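Local coordinates for protein pectate lyase (Cellvibrio cellulosa, PDB 1GXO) that cleaves polygalacturonic acid by anti-beta-elimination, as a family 10 polysaccharide lyase, this chain being its catalytic module, at residues Ser215-Val220 against Trp277-Asp282. The protein carries 1 engineered substitution. Residues are numbered along the deposited sequence; the frame is centred on the assembly and turned at random.
With ADA (alpha-D-galactopyranuronic acid), chain B.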
# COMPACT_ATOMS: atom_id res chain seq x y z
N SER A 215 3.65 2.95 -10.93
CA SER A 215 3.63 1.61 -10.34
C SER A 215 2.39 0.89 -10.81
O SER A 215 1.28 1.31 -10.48
CB SER A 215 3.60 1.67 -8.82
OG SER A 215 3.57 0.36 -8.24
N GLY A 216 2.56 -0.17 -11.60
CA GLY A 216 1.43 -1.02 -11.94
C GLY A 216 0.90 -1.72 -10.68
O GLY A 216 -0.28 -2.07 -10.61
N SER A 217 1.77 -1.94 -9.69
CA SER A 217 1.42 -2.67 -8.46
C SER A 217 0.67 -1.80 -7.45
O SER A 217 -0.46 -2.11 -7.11
CB SER A 217 2.67 -3.28 -7.81
OG SER A 217 3.62 -2.28 -7.48
N GLU A 218 1.29 -0.72 -6.99
CA GLU A 218 0.75 0.05 -5.86
C GLU A 218 -0.43 0.97 -6.18
O GLU A 218 -1.15 1.39 -5.27
CB GLU A 218 1.87 0.86 -5.19
CG GLU A 218 3.20 0.12 -5.06
CD GLU A 218 3.15 -1.15 -4.22
OE1 GLU A 218 4.16 -1.92 -4.25
OE2 GLU A 218 2.13 -1.39 -3.53
N SER A 219 -0.61 1.29 -7.46
CA SER A 219 -1.69 2.19 -7.86
C SER A 219 -3.07 1.59 -7.62
O SER A 219 -4.04 2.33 -7.43
CB SER A 219 -1.53 2.61 -9.32
OG SER A 219 -0.35 3.36 -9.49
N VAL A 220 -3.15 0.26 -7.61
CA VAL A 220 -4.40 -0.43 -7.33
C VAL A 220 -4.89 -0.01 -5.94
O VAL A 220 -6.04 0.46 -5.78
CB VAL A 220 -4.25 -1.98 -7.38
CG1 VAL A 220 -5.56 -2.68 -7.01
CG2 VAL A 220 -3.81 -2.43 -8.73
N TRP A 277 -0.08 -6.61 -16.56
CA TRP A 277 0.41 -5.27 -16.25
C TRP A 277 1.85 -5.33 -15.79
O TRP A 277 2.24 -6.23 -15.07
CB TRP A 277 -0.47 -4.59 -15.19
CG TRP A 277 -1.86 -4.22 -15.69
CD1 TRP A 277 -2.28 -3.00 -16.15
CD2 TRP A 277 -3.00 -5.09 -15.76
NE1 TRP A 277 -3.62 -3.06 -16.46
CE2 TRP A 277 -4.08 -4.33 -16.27
CE3 TRP A 277 -3.22 -6.44 -15.44
CZ2 TRP A 277 -5.35 -4.87 -16.46
CZ3 TRP A 277 -4.49 -6.98 -15.64
CH2 TRP A 277 -5.54 -6.19 -16.15
N TYR A 278 2.64 -4.37 -16.24
CA TYR A 278 4.02 -4.25 -15.81
C TYR A 278 4.07 -3.71 -14.40
O TYR A 278 3.14 -3.01 -13.97
CB TYR A 278 4.80 -3.34 -16.76
CG TYR A 278 5.10 -3.99 -18.10
CD1 TYR A 278 6.26 -4.74 -18.29
CD2 TYR A 278 4.23 -3.83 -19.19
CE1 TYR A 278 6.55 -5.32 -19.52
CE2 TYR A 278 4.51 -4.42 -20.44
CZ TYR A 278 5.68 -5.16 -20.59
OH TYR A 278 5.98 -5.78 -21.80
N ARG A 279 5.12 -4.08 -13.67
CA ARG A 279 5.41 -3.53 -12.35
C ARG A 279 5.75 -2.04 -12.42
O ARG A 279 5.33 -1.26 -11.55
CB ARG A 279 6.59 -4.29 -11.68
CG ARG A 279 6.91 -3.86 -10.24
CD ARG A 279 5.82 -4.23 -9.26
NE ARG A 279 6.14 -4.12 -7.83
CZ ARG A 279 6.60 -5.11 -7.07
NH1 ARG A 279 6.87 -6.28 -7.61
NH2 ARG A 279 6.80 -4.93 -5.78
N PHE A 280 6.52 -1.66 -13.44
CA PHE A 280 7.01 -0.29 -13.62
C PHE A 280 6.74 0.19 -15.05
O PHE A 280 7.11 -0.49 -16.01
CB PHE A 280 8.52 -0.21 -13.41
CG PHE A 280 8.99 -0.70 -12.06
CD1 PHE A 280 9.49 -2.00 -11.91
CD2 PHE A 280 8.98 0.15 -10.95
CE1 PHE A 280 9.92 -2.46 -10.68
CE2 PHE A 280 9.41 -0.30 -9.70
CZ PHE A 280 9.89 -1.60 -9.56
N TYR A 281 6.10 1.35 -15.19
CA TYR A 281 5.85 1.95 -16.49
C TYR A 281 6.61 3.27 -16.58
O TYR A 281 6.66 4.01 -15.61
CB TYR A 281 4.36 2.23 -16.69
CG TYR A 281 3.51 1.00 -16.93
CD1 TYR A 281 3.02 0.26 -15.86
CD2 TYR A 281 3.18 0.60 -18.22
CE1 TYR A 281 2.23 -0.87 -16.07
CE2 TYR A 281 2.40 -0.54 -18.44
CZ TYR A 281 1.92 -1.25 -17.36
OH TYR A 281 1.15 -2.36 -17.56
N ASP A 282 7.15 3.59 -17.75
CA ASP A 282 7.80 4.90 -17.97
C ASP A 282 6.82 6.05 -17.75
O ASP A 282 5.73 6.04 -18.31
CB ASP A 282 8.41 5.02 -19.37
CG ASP A 282 9.21 6.30 -19.56
OD1 ASP A 282 10.43 6.29 -19.28
OD2 ASP A 282 8.72 7.37 -20.01
C1 ADA B . 10.05 -9.54 -1.82
C2 ADA B . 9.58 -11.00 -2.02
C3 ADA B . 9.59 -11.34 -3.54
C4 ADA B . 8.71 -10.34 -4.31
C5 ADA B . 9.24 -8.93 -4.00
C6 ADA B . 8.42 -7.88 -4.75
O2 ADA B . 10.38 -11.92 -1.30
O3 ADA B . 9.27 -12.70 -3.81
O4 ADA B . 7.38 -10.52 -3.82
O5 ADA B . 9.22 -8.70 -2.59
O6B ADA B . 8.23 -8.04 -5.96
O6A ADA B . 8.02 -6.89 -4.14
O HOH W 1 6.18 -0.47 -8.95
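Gly-216 N donates to Arg-279 O at 3.0 Å. Gly-216 CA makes a CA-H...O contact with Tyr-278 O at 3.3 Å and meets the edge of the Tyr-281 ring. Ser-217 packs alongside the Arg-279 chain, its OG 3.1 Å from Arg-279 NE and oblique to the guanidinium. The Arg-279 chain turns about its CB-CG bond (chi2 68°). Its terminal nitrogens meet a galacturonate carboxylate end-on at the guanidinium edge: Arg-279 NH1 bonds sugar O6B and NH2 bonds O6A, both at 2.8 Å. Ser-313 O also accepts from NH1, and Ser-313 N holds the same sugar. Ser-215 and Phe-280 form a non-hydrogen-bonded antiparallel pair (CA-CA 5.1 Å), joining two short strands beside Arg-279 of the glycan pocket. Ser-215 OG takes a nearly straight capping bond from Glu-218 N (2.8 Å, 171°) at the turn leading into the following helix. Water 1 joins this OG to Arg-279 O. Tyr-281 OH accepts from Tyr-278 N and bonds to Thr-251 O. Glu-218 OE1 stays 4.3 Å from Arg-279 NH2, beyond a salt bridge; Asp-134 N and Asn-133 ND2 bond to OE1, and Asn-135 N to OE2. The paired guanidinium bonds to the uronate charge probably help select acidic pectate.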